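Local atomic coordinates of cytochrome c, mono-and diheme variant (Methylophaga aminisulfidivorans MP, PDB entry 7C90), a protein that probably carries electrons in the methanol oxidation system of a marine bacterium, as a cytochrome cL with covalently bound heme c. Residues A103-D117 with V151-W164. Numbering follows the deposited sequence.
Sequences ALGDDYYTYPKNAND and VRSVYWGSADKADW. With NA (sodium ion), chain K; NA (sodium ion), chain L; HEC (heme c), chain E.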
ATOM      1  N   ALA A 103       5.939  -8.061  -7.153  1.00 29.10           N
ATOM      2  CA  ALA A 103       7.236  -8.419  -7.754  1.00 29.02           C
ATOM      3  C   ALA A 103       7.085  -8.205  -9.265  1.00 26.88           C
ATOM      4  O   ALA A 103       5.996  -8.535  -9.803  1.00 28.38           O
ATOM      5  CB  ALA A 103       7.593  -9.849  -7.395  1.00 32.05           C
ATOM      6  N   LEU A 104       8.093  -7.618  -9.904  1.00 28.34           N
ATOM      7  CA  LEU A 104       8.121  -7.405 -11.379  1.00 30.36           C
ATOM      8  C   LEU A 104       9.121  -8.342 -12.066  1.00 32.54           C
ATOM      9  O   LEU A 104       9.182  -8.276 -13.280  1.00 35.58           O
ATOM     10  CB  LEU A 104       8.483  -5.949 -11.646  1.00 29.77           C
ATOM     11  CG  LEU A 104       7.521  -4.945 -11.022  1.00 27.90           C
ATOM     12  CD1 LEU A 104       7.921  -3.523 -11.407  1.00 29.74           C
ATOM     13  CD2 LEU A 104       6.100  -5.246 -11.454  1.00 25.28           C
ATOM     14  N   GLY A 105       9.856  -9.181 -11.315  1.00 32.70           N
ATOM     15  CA  GLY A 105      10.971 -10.014 -11.819  1.00 29.68           C
ATOM     16  C   GLY A 105      10.582 -11.472 -12.016  1.00 28.10           C
ATOM     17  O   GLY A 105      11.414 -12.260 -12.496  1.00 28.79           O
ATOM     18  N   ASP A 106       9.348 -11.822 -11.684  1.00 29.28           N
ATOM     19  CA  ASP A 106       8.829 -13.208 -11.611  1.00 30.64           C
ATOM     20  C   ASP A 106       7.960 -13.502 -12.832  1.00 32.66           C
ATOM     21  O   ASP A 106       7.715 -12.558 -13.611  1.00 30.76           O
ATOM     22  CB  ASP A 106       8.066 -13.387 -10.305  1.00 36.57           C
ATOM     23  CG  ASP A 106       6.822 -12.527 -10.182  1.00 36.09           C
ATOM     24  OD1 ASP A 106       6.716 -11.471 -10.911  1.00 38.27           O
ATOM     25  OD2 ASP A 106       5.972 -12.891  -9.336  1.00 44.17           O
ATOM     26  N   ASP A 107       7.542 -14.757 -13.027  1.00 33.60           N
ATOM     27  CA  ASP A 107       6.629 -15.121 -14.142  1.00 38.41           C
ATOM     28  C   ASP A 107       5.182 -15.145 -13.654  1.00 33.39           C
ATOM     29  O   ASP A 107       4.338 -15.601 -14.415  1.00 36.98           O
ATOM     30  CB  ASP A 107       6.993 -16.449 -14.813  1.00 47.08           C
ATOM     31  CG  ASP A 107       7.296 -17.593 -13.858  1.00 51.30           C
ATOM     32  OD1 ASP A 107       6.960 -17.465 -12.659  1.00 51.41           O
ATOM     33  OD2 ASP A 107       7.893 -18.584 -14.321  1.00 53.52           O
ATOM     34  N   TYR A 108       4.899 -14.647 -12.448  1.00 30.70           N
ATOM     35  CA  TYR A 108       3.512 -14.402 -11.982  1.00 31.60           C
ATOM     36  C   TYR A 108       3.114 -12.966 -12.323  1.00 26.69           C
ATOM     37  O   TYR A 108       3.923 -12.051 -12.142  1.00 28.39           O
ATOM     38  CB  TYR A 108       3.407 -14.690 -10.487  1.00 35.26           C
ATOM     39  CG  TYR A 108       3.749 -16.110 -10.118  1.00 36.69           C
ATOM     40  CD1 TYR A 108       2.868 -17.145 -10.378  1.00 37.08           C
ATOM     41  CD2 TYR A 108       4.961 -16.410  -9.529  1.00 41.68           C
ATOM     42  CE1 TYR A 108       3.170 -18.444 -10.020  1.00 43.48           C
ATOM     43  CE2 TYR A 108       5.291 -17.711  -9.182  1.00 43.65           C
ATOM     44  CZ  TYR A 108       4.381 -18.724  -9.412  1.00 44.36           C
ATOM     45  OH  TYR A 108       4.693 -19.995  -9.041  1.00 49.63           O
ATOM     46  N   TYR A 109       1.910 -12.785 -12.833  1.00 27.04           N
ATOM     47  CA  TYR A 109       1.372 -11.487 -13.326  1.00 25.37           C
ATOM     48  C   TYR A 109      -0.033 -11.254 -12.744  1.00 24.58           C
ATOM     49  O   TYR A 109      -0.889 -12.158 -12.735  1.00 27.34           O
ATOM     50  CB  TYR A 109       1.364 -11.456 -14.865  1.00 24.67           C
ATOM     51  CG  TYR A 109       2.736 -11.500 -15.491  1.00 27.38           C
ATOM     52  CD1 TYR A 109       3.477 -10.339 -15.650  1.00 27.81           C
ATOM     53  CD2 TYR A 109       3.337 -12.710 -15.849  1.00 30.86           C
ATOM     54  CE1 TYR A 109       4.758 -10.358 -16.175  1.00 30.24           C
ATOM     55  CE2 TYR A 109       4.626 -12.752 -16.369  1.00 30.55           C
ATOM     56  CZ  TYR A 109       5.332 -11.568 -16.554  1.00 31.70           C
ATOM     57  OH  TYR A 109       6.613 -11.565 -17.047  1.00 30.74           O
ATOM     58  N   THR A 110      -0.292 -10.028 -12.317  1.00 23.48           N
ATOM     59  CA  THR A 110      -1.659  -9.544 -12.073  1.00 25.13           C
ATOM     60  C   THR A 110      -2.404  -9.448 -13.414  1.00 26.66           C
ATOM     61  O   THR A 110      -3.572  -9.890 -13.494  1.00 24.19           O
ATOM     62  CB  THR A 110      -1.602  -8.231 -11.298  1.00 27.91           C
ATOM     63  OG1 THR A 110      -0.671  -8.457 -10.240  1.00 30.65           O
ATOM     64  CG2 THR A 110      -2.966  -7.788 -10.831  1.00 28.16           C
ATOM     65  N   TYR A 111      -1.757  -8.868 -14.425  1.00 26.09           N
ATOM     66  CA  TYR A 111      -2.286  -8.691 -15.791  1.00 24.72           C
ATOM     67  C   TYR A 111      -1.382  -9.444 -16.754  1.00 24.93           C
ATOM     68  O   TYR A 111      -0.208  -9.123 -16.897  1.00 24.70           O
ATOM     69  CB  TYR A 111      -2.416  -7.199 -16.084  1.00 24.69           C
ATOM     70  CG  TYR A 111      -3.138  -6.401 -15.023  1.00 23.53           C
ATOM     71  CD1 TYR A 111      -4.522  -6.387 -14.968  1.00 24.29           C
ATOM     72  CD2 TYR A 111      -2.451  -5.667 -14.080  1.00 24.15           C
ATOM     73  CE1 TYR A 111      -5.200  -5.667 -13.997  1.00 24.37           C
ATOM     74  CE2 TYR A 111      -3.115  -4.920 -13.118  1.00 24.93           C
ATOM     75  CZ  TYR A 111      -4.495  -4.907 -13.086  1.00 23.04           C
ATOM     76  OH  TYR A 111      -5.157  -4.211 -12.116  1.00 27.36           O
ATOM     77  N   PRO A 112      -1.882 -10.513 -17.417  1.00 24.65           N
ATOM     78  CA  PRO A 112      -1.045 -11.341 -18.296  1.00 25.38           C
ATOM     79  C   PRO A 112      -0.351 -10.618 -19.472  1.00 25.80           C
ATOM     80  O   PRO A 112       0.777 -11.006 -19.870  1.00 23.78           O
ATOM     81  CB  PRO A 112      -2.028 -12.424 -18.809  1.00 26.31           C
ATOM     82  CG  PRO A 112      -3.422 -11.863 -18.579  1.00 25.96           C
ATOM     83  CD  PRO A 112      -3.281 -10.964 -17.363  1.00 26.30           C
ATOM     84  N   LYS A 113      -0.960  -9.550 -20.000  1.00 26.62           N
ATOM     85  CA  LYS A 113      -0.334  -8.744 -21.090  1.00 26.25           C
ATOM     86  C   LYS A 113       1.026  -8.206 -20.637  1.00 24.67           C
ATOM     87  O   LYS A 113       1.809  -7.839 -21.515  1.00 25.05           O
ATOM     88  CB  LYS A 113      -1.236  -7.579 -21.516  1.00 25.44           C
ATOM     89  CG  LYS A 113      -1.396  -6.485 -20.472  1.00 26.51           C
ATOM     90  CD  LYS A 113      -2.368  -5.407 -20.943  1.00 30.76           C
ATOM     91  CE  LYS A 113      -1.860  -4.008 -20.713  1.00 33.23           C
ATOM     92  NZ  LYS A 113      -2.768  -2.955 -21.232  1.00 32.57           N
ATOM     93  N   ASN A 114       1.299  -8.117 -19.328  1.00 23.19           N
ATOM     94  CA  ASN A 114       2.560  -7.515 -18.831  1.00 24.64           C
ATOM     95  C   ASN A 114       3.739  -8.467 -19.106  1.00 25.83           C
ATOM     96  O   ASN A 114       4.892  -8.020 -18.960  1.00 25.76           O
ATOM     97  CB  ASN A 114       2.449  -7.023 -17.381  1.00 24.64           C
ATOM     98  CG  ASN A 114       1.529  -5.820 -17.273  1.00 26.41           C
ATOM     99  OD1 ASN A 114       1.487  -4.984 -18.188  1.00 25.09           O
ATOM    100  ND2 ASN A 114       0.776  -5.728 -16.177  1.00 23.13           N
ATOM    101  N   ALA A 115       3.484  -9.681 -19.607  1.00 26.82           N
ATOM    102  CA  ALA A 115       4.547 -10.614 -20.069  1.00 27.07           C
ATOM    103  C   ALA A 115       5.128 -10.150 -21.413  1.00 28.47           C
ATOM    104  O   ALA A 115       6.233 -10.639 -21.793  1.00 25.76           O
ATOM    105  CB  ALA A 115       4.015 -12.018 -20.166  1.00 27.75           C
ATOM    106  N   ASN A 116       4.454  -9.236 -22.120  1.00 26.42           N
ATOM    107  CA  ASN A 116       4.989  -8.695 -23.394  1.00 28.34           C
ATOM    108  C   ASN A 116       5.231  -7.188 -23.227  1.00 29.21           C
ATOM    109  O   ASN A 116       4.685  -6.577 -22.277  1.00 26.60           O
ATOM    110  CB  ASN A 116       4.094  -9.128 -24.561  1.00 29.49           C
ATOM    111  CG  ASN A 116       2.752  -8.435 -24.595  1.00 33.24           C
ATOM    112  OD1 ASN A 116       2.664  -7.209 -24.724  1.00 38.21           O
ATOM    113  ND2 ASN A 116       1.695  -9.224 -24.477  1.00 33.79           N
ATOM    114  N   ASP A 117       6.064  -6.600 -24.093  1.00 26.38           N
ATOM    115  CA  ASP A 117       6.535  -5.208 -23.915  1.00 27.17           C
ATOM    116  C   ASP A 117       5.411  -4.210 -24.254  1.00 26.51           C
ATOM    117  O   ASP A 117       5.374  -3.135 -23.601  1.00 24.53           O
ATOM    118  CB  ASP A 117       7.852  -4.969 -24.656  1.00 32.55           C
ATOM    119  CG  ASP A 117       9.050  -5.570 -23.918  1.00 32.55           C
ATOM    120  OD1 ASP A 117       8.946  -5.796 -22.678  1.00 29.71           O
ATOM    121  OD2 ASP A 117      10.066  -5.819 -24.593  1.00 33.44           O
ATOM    122  N   VAL A 151      13.802  -3.848 -16.032  1.00 25.23           N
ATOM    123  CA  VAL A 151      12.856  -4.802 -15.398  1.00 25.86           C
ATOM    124  C   VAL A 151      13.020  -6.170 -16.074  1.00 29.55           C
ATOM    125  O   VAL A 151      12.982  -7.216 -15.339  1.00 30.02           O
ATOM    126  CB  VAL A 151      11.400  -4.282 -15.440  1.00 27.23           C
ATOM    127  CG1 VAL A 151      10.406  -5.350 -15.034  1.00 31.36           C
ATOM    128  CG2 VAL A 151      11.193  -3.044 -14.559  1.00 29.53           C
ATOM    129  N   ARG A 152      13.172  -6.207 -17.409  1.00 26.44           N
ATOM    130  CA  ARG A 152      13.333  -7.510 -18.108  1.00 24.56           C
ATOM    131  C   ARG A 152      14.696  -8.125 -17.741  1.00 23.18           C
ATOM    132  O   ARG A 152      14.726  -9.307 -17.571  1.00 22.84           O
ATOM    133  CB  ARG A 152      13.179  -7.363 -19.618  1.00 24.25           C
ATOM    134  CG  ARG A 152      11.811  -6.870 -20.041  1.00 25.27           C
ATOM    135  CD  ARG A 152      10.652  -7.672 -19.478  1.00 24.69           C
ATOM    136  NE  ARG A 152       9.489  -7.353 -20.287  1.00 27.97           N
ATOM    137  CZ  ARG A 152       8.226  -7.619 -19.981  1.00 25.30           C
ATOM    138  NH1 ARG A 152       7.915  -8.220 -18.848  1.00 25.27           N
ATOM    139  NH2 ARG A 152       7.275  -7.233 -20.808  1.00 24.70           N
ATOM    140  N   SER A 153      15.737  -7.321 -17.538  1.00 27.17           N
ATOM    141  CA  SER A 153      17.140  -7.773 -17.334  1.00 29.80           C
ATOM    142  C   SER A 153      17.265  -8.504 -15.992  1.00 33.17           C
ATOM    143  O   SER A 153      18.154  -9.351 -15.884  1.00 35.05           O
ATOM    144  CB  SER A 153      18.100  -6.610 -17.419  1.00 29.71           C
ATOM    145  OG  SER A 153      18.039  -5.795 -16.235  1.00 31.64           O
ATOM    146  N   VAL A 154      16.402  -8.209 -15.008  1.00 33.16           N
ATOM    147  CA  VAL A 154      16.517  -8.785 -13.632  1.00 31.31           C
ATOM    148  C   VAL A 154      15.566  -9.962 -13.484  1.00 31.04           C
ATOM    149  O   VAL A 154      15.559 -10.540 -12.422  1.00 31.41           O
ATOM    150  CB  VAL A 154      16.316  -7.734 -12.533  1.00 33.06           C
ATOM    151  CG1 VAL A 154      17.478  -6.768 -12.535  1.00 31.59           C
ATOM    152  CG2 VAL A 154      14.986  -6.984 -12.637  1.00 35.17           C
ATOM    153  N   TYR A 155      14.859 -10.338 -14.554  1.00 31.23           N
ATOM    154  CA  TYR A 155      13.887 -11.463 -14.572  1.00 31.28           C
ATOM    155  C   TYR A 155      14.547 -12.757 -14.108  1.00 37.67           C
ATOM    156  O   TYR A 155      15.630 -13.080 -14.637  1.00 35.13           O
ATOM    157  CB  TYR A 155      13.417 -11.710 -16.001  1.00 30.66           C
ATOM    158  CG  TYR A 155      12.332 -12.729 -16.198  1.00 28.44           C
ATOM    159  CD1 TYR A 155      11.040 -12.527 -15.731  1.00 28.59           C
ATOM    160  CD2 TYR A 155      12.571 -13.850 -16.972  1.00 28.43           C
ATOM    161  CE1 TYR A 155      10.039 -13.457 -15.964  1.00 27.26           C
ATOM    162  CE2 TYR A 155      11.575 -14.773 -17.236  1.00 26.92           C
ATOM    163  CZ  TYR A 155      10.299 -14.561 -16.765  1.00 27.53           C
ATOM    164  OH  TYR A 155       9.323 -15.467 -17.071  1.00 26.95           O
ATOM    165  N   TRP A 156      13.847 -13.496 -13.244  1.00 38.33           N
ATOM    166  CA  TRP A 156      14.296 -14.759 -12.603  1.00 37.06           C
ATOM    167  C   TRP A 156      13.245 -15.837 -12.834  1.00 34.88           C
ATOM    168  O   TRP A 156      13.330 -16.866 -12.189  1.00 39.84           O
ATOM    169  CB  TRP A 156      14.583 -14.555 -11.099  1.00 37.30           C
ATOM    170  CG  TRP A 156      13.411 -14.123 -10.272  1.00 35.94           C
ATOM    171  CD1 TRP A 156      12.344 -14.880  -9.889  1.00 36.42           C
ATOM    172  CD2 TRP A 156      13.169 -12.803  -9.759  1.00 31.65           C
ATOM    173  NE1 TRP A 156      11.462 -14.125  -9.164  1.00 40.70           N
ATOM    174  CE2 TRP A 156      11.943 -12.847  -9.071  1.00 38.17           C
ATOM    175  CE3 TRP A 156      13.856 -11.592  -9.835  1.00 34.43           C
ATOM    176  CZ2 TRP A 156      11.406 -11.726  -8.440  1.00 38.35           C
ATOM    177  CZ3 TRP A 156      13.318 -10.481  -9.231  1.00 33.36           C
ATOM    178  CH2 TRP A 156      12.110 -10.554  -8.541  1.00 33.38           C
ATOM    179  N   GLY A 157      12.242 -15.570 -13.671  1.00 31.11           N
ATOM    180  CA  GLY A 157      11.211 -16.555 -14.022  1.00 32.82           C
ATOM    181  C   GLY A 157      11.668 -17.473 -15.154  1.00 31.13           C
ATOM    182  O   GLY A 157      12.847 -17.443 -15.518  1.00 33.14           O
ATOM    183  N   SER A 158      10.750 -18.256 -15.689  1.00 33.79           N
ATOM    184  CA  SER A 158      11.014 -19.276 -16.732  1.00 40.02           C
ATOM    185  C   SER A 158      11.058 -18.603 -18.108  1.00 42.32           C
ATOM    186  O   SER A 158      10.311 -17.630 -18.325  1.00 43.79           O
ATOM    187  CB  SER A 158       9.976 -20.356 -16.678  1.00 44.45           C
ATOM    188  OG  SER A 158       8.775 -19.907 -17.285  1.00 54.29           O
ATOM    189  N   ALA A 159      11.900 -19.110 -19.006  1.00 43.02           N
ATOM    190  CA  ALA A 159      12.045 -18.614 -20.395  1.00 46.13           C
ATOM    191  C   ALA A 159      10.732 -18.831 -21.148  1.00 42.67           C
ATOM    192  O   ALA A 159      10.428 -18.049 -22.057  1.00 45.90           O
ATOM    193  CB  ALA A 159      13.180 -19.333 -21.082  1.00 49.09           C
ATOM    194  N   ASP A 160      10.004 -19.882 -20.795  1.00 43.80           N
ATOM    195  CA  ASP A 160       8.783 -20.314 -21.519  1.00 53.50           C
ATOM    196  C   ASP A 160       7.707 -19.231 -21.382  1.00 49.34           C
ATOM    197  O   ASP A 160       6.844 -19.153 -22.252  1.00 54.40           O
ATOM    198  CB  ASP A 160       8.308 -21.680 -21.014  1.00 61.58           C
ATOM    199  CG  ASP A 160       9.448 -22.646 -20.721  1.00 76.51           C
ATOM    200  OD1 ASP A 160      10.128 -22.463 -19.678  1.00 83.23           O
ATOM    201  OD2 ASP A 160       9.669 -23.560 -21.547  1.00 87.49           O
ATOM    202  N   LYS A 161       7.716 -18.452 -20.301  1.00 49.88           N
ATOM    203  CA  LYS A 161       6.628 -17.473 -20.029  1.00 49.02           C
ATOM    204  C   LYS A 161       7.097 -16.065 -20.428  1.00 42.61           C
ATOM    205  O   LYS A 161       6.263 -15.170 -20.333  1.00 41.22           O
ATOM    206  CB  LYS A 161       6.161 -17.548 -18.571  1.00 49.65           C
ATOM    207  CG  LYS A 161       5.642 -18.911 -18.127  1.00 58.29           C
ATOM    208  CD  LYS A 161       4.719 -18.873 -16.915  1.00 65.71           C
ATOM    209  CE  LYS A 161       5.012 -19.949 -15.884  1.00 72.28           C
ATOM    210  NZ  LYS A 161       4.427 -19.630 -14.557  1.00 80.34           N
ATOM    211  N   ALA A 162       8.350 -15.899 -20.880  1.00 34.12           N
ATOM    212  CA  ALA A 162       8.956 -14.593 -21.207  1.00 37.65           C
ATOM    213  C   ALA A 162       8.551 -14.162 -22.620  1.00 38.54           C
ATOM    214  O   ALA A 162       9.371 -14.302 -23.558  1.00 37.89           O
ATOM    215  CB  ALA A 162      10.455 -14.662 -21.058  1.00 38.95           C
ATOM    216  N   ASP A 163       7.339 -13.623 -22.772  1.00 37.48           N
ATOM    217  CA  ASP A 163       6.739 -13.353 -24.106  1.00 36.50           C
ATOM    218  C   ASP A 163       7.558 -12.307 -24.869  1.00 35.27           C
ATOM    219  O   ASP A 163       7.505 -12.361 -26.090  1.00 39.64           O
ATOM    220  CB  ASP A 163       5.246 -13.034 -24.006  1.00 41.05           C
ATOM    221  CG  ASP A 163       4.406 -14.235 -23.589  1.00 49.61           C
ATOM    222  OD1 ASP A 163       4.818 -15.380 -23.881  1.00 54.09           O
ATOM    223  OD2 ASP A 163       3.342 -14.025 -22.965  1.00 55.41           O
ATOM    224  N   TRP A 164       8.325 -11.429 -24.211  1.00 29.83           N
ATOM    225  CA  TRP A 164       9.136 -10.370 -24.869  1.00 31.32           C
ATOM    226  C   TRP A 164      10.380 -10.966 -25.562  1.00 33.24           C
ATOM    227  O   TRP A 164      10.959 -10.278 -26.398  1.00 30.91           O
ATOM    228  CB  TRP A 164       9.531  -9.261 -23.876  1.00 31.02           C
ATOM    229  CG  TRP A 164      10.602  -9.641 -22.900  1.00 28.45           C
ATOM    230  CD1 TRP A 164      11.941  -9.390 -23.016  1.00 27.09           C
ATOM    231  CD2 TRP A 164      10.437 -10.383 -21.683  1.00 26.79           C
ATOM    232  NE1 TRP A 164      12.615  -9.915 -21.949  1.00 27.41           N
ATOM    233  CE2 TRP A 164      11.729 -10.560 -21.132  1.00 27.21           C
ATOM    234  CE3 TRP A 164       9.341 -10.926 -21.012  1.00 29.13           C
ATOM    235  CZ2 TRP A 164      11.944 -11.216 -19.928  1.00 26.86           C
ATOM    236  CZ3 TRP A 164       9.555 -11.604 -19.830  1.00 28.84           C
ATOM    237  CH2 TRP A 164      10.841 -11.745 -19.303  1.00 28.01           C
TER
HETATM  238 NA    NA K 207       5.779 -10.882 -13.435  1.00 23.56          NA
HETATM  239 NA    NA L 208       4.132 -10.786  -9.930  1.00 31.29          NA
HETATM  240 FE   HEC E 201       3.521  -0.261 -10.033  1.00 21.45          FE
HETATM  241  CHA HEC E 201       1.203  -2.767 -10.492  1.00 21.46           C
HETATM  242  CHB HEC E 201       5.242  -1.334 -12.712  1.00 19.03           C
HETATM  243  CHC HEC E 201       5.482   2.548  -9.826  1.00 20.51           C
HETATM  244  CHD HEC E 201       2.205   0.388  -6.957  1.00 22.30           C
HETATM  245  NA  HEC E 201       3.211  -1.769 -11.383  1.00 20.52           N
HETATM  246  C1A HEC E 201       2.284  -2.704 -11.426  1.00 20.71           C
HETATM  247  C2A HEC E 201       2.381  -3.648 -12.559  1.00 21.11           C
HETATM  248  C3A HEC E 201       3.572  -3.188 -13.252  1.00 21.67           C
HETATM  249  C4A HEC E 201       4.035  -2.076 -12.391  1.00 20.85           C
HETATM  250  CMA HEC E 201       4.283  -3.723 -14.446  1.00 23.23           C
HETATM  251  CAA HEC E 201       1.477  -4.762 -12.931  1.00 22.48           C
HETATM  252  CBA HEC E 201       2.275  -6.002 -12.568  1.00 23.96           C
HETATM  253  CGA HEC E 201       1.576  -7.255 -12.982  1.00 26.05           C
HETATM  254  O1A HEC E 201       0.734  -7.206 -13.897  1.00 24.96           O
HETATM  255  O2A HEC E 201       1.831  -8.288 -12.309  1.00 29.10           O
HETATM  256  NB  HEC E 201       5.099   0.465 -11.107  1.00 19.63           N
HETATM  257  C1B HEC E 201       5.707  -0.117 -12.105  1.00 19.69           C
HETATM  258  C2B HEC E 201       6.884   0.605 -12.633  1.00 20.46           C
HETATM  259  C3B HEC E 201       6.928   1.790 -11.783  1.00 20.52           C
HETATM  260  C4B HEC E 201       5.791   1.599 -10.895  1.00 21.90           C
HETATM  261  CMB HEC E 201       7.785   0.189 -13.760  1.00 21.55           C
HETATM  262  CAB HEC E 201       7.935   2.943 -11.849  1.00 22.24           C
HETATM  263  CBB HEC E 201       7.751   3.758 -13.081  1.00 21.50           C
HETATM  264  NC  HEC E 201       3.795   1.194  -8.635  1.00 21.93           N
HETATM  265  C1C HEC E 201       4.588   2.268  -8.750  1.00 22.28           C
HETATM  266  C2C HEC E 201       4.587   3.184  -7.596  1.00 21.69           C
HETATM  267  C3C HEC E 201       3.594   2.524  -6.739  1.00 23.01           C
HETATM  268  C4C HEC E 201       3.181   1.326  -7.454  1.00 20.31           C
HETATM  269  CMC HEC E 201       5.406   4.421  -7.465  1.00 21.35           C
HETATM  270  CAC HEC E 201       3.268   3.018  -5.353  1.00 26.63           C
HETATM  271  CBC HEC E 201       2.834   4.456  -5.301  1.00 25.87           C
HETATM  272  ND  HEC E 201       1.989  -1.082  -8.913  1.00 22.23           N
HETATM  273  C1D HEC E 201       1.603  -0.714  -7.705  1.00 21.63           C
HETATM  274  C2D HEC E 201       0.455  -1.428  -7.183  1.00 22.00           C
HETATM  275  C3D HEC E 201       0.133  -2.371  -8.227  1.00 21.90           C
HETATM  276  C4D HEC E 201       1.135  -2.032  -9.240  1.00 23.65           C
HETATM  277  CMD HEC E 201      -0.217  -1.190  -5.885  1.00 22.66           C
HETATM  278  CAD HEC E 201      -0.990  -3.320  -8.315  1.00 23.81           C
HETATM  279  CBD HEC E 201      -2.032  -2.556  -9.148  1.00 27.03           C
HETATM  280  CGD HEC E 201      -3.092  -3.394  -9.840  1.00 30.04           C
HETATM  281  O1D HEC E 201      -3.262  -4.575  -9.490  1.00 33.49           O
HETATM  282  O2D HEC E 201      -3.824  -2.885 -10.733  1.00 28.09           O
HETATM  283  O   HOH W   1      11.212  -9.145 -15.072  1.00 28.68           O
HETATM  284  O   HOH W   2       7.544  -9.504 -14.784  1.00 42.48           O
HETATM  285  O   HOH W   3       5.230 -20.114 -12.049  1.00 68.51           O
HETATM  286  O   HOH W   4       7.188 -13.867 -17.774  1.00 33.71           O
HETATM  287  O   HOH W   5       1.743 -10.140  -9.743  1.00 37.35           O
HETATM  288  O   HOH W   6       4.390  -8.936 -12.143  1.00 39.95           O
HETATM  289  O   HOH W   7       3.098 -11.844  -7.598  1.00 48.21           O
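Arg152, near the C-terminal end of helix 141-153, presents the edge of its guanidinium to the 3-10 turn 112-115 and the start of helix 117-126. NE and NH2 both hold Asp117 OD1, each at 2.9 Å, in a side-on salt bridge whose planes lie 29° apart, while NH1 and NH2 converge on Asn114 O; Asp117 OD2 is hydrogen-bonded to Asn71. Arginine suits this place because its three nitrogens serve a carboxylate and a carbonyl in one plane while its aliphatic chain, bent at chi2 (-53°), packs on Trp164: CD rests over the centre of one indole face, and Ala162 CB covers the opposite face. That indole points an edge at Ala115 O, with CE3 3.2 Å away, and sets CH2 over the centre of the Tyr155 ring. A leucine in place of Arg152 would probably leave the Asp117 carboxylate without its countercharge and Asn114 O without its two donors.

At the other end, Trp156 lies flat against Gly105, whose CA sits 3.6 Å from the centroid of its six-membered ring; a CB would run into the indole. Gly105 O accepts a nearly straight bond from Trp156 N (2.8 Å, 169°). Aspartate suits position 107 because OD2 receives Ser158 N from above the carboxylate plane and makes a long salt bridge with Lys161 NZ (3.6 Å). One water joins Tyr109 OH to Tyr155 OH.

The same loop binds two sodium ions through Asp106 and Tyr108, with Ala103 O added at one, and hydrogen-bonds one heme propionate through Thr110 N, Tyr111 N and Asn114 ND2; Asn114 OD1 bonds Thr123. The buried Arg152-Asp117 pair thus probably neutralises charge inside the protein, while Arg152 steadies the backbone of a first-shell heme residue.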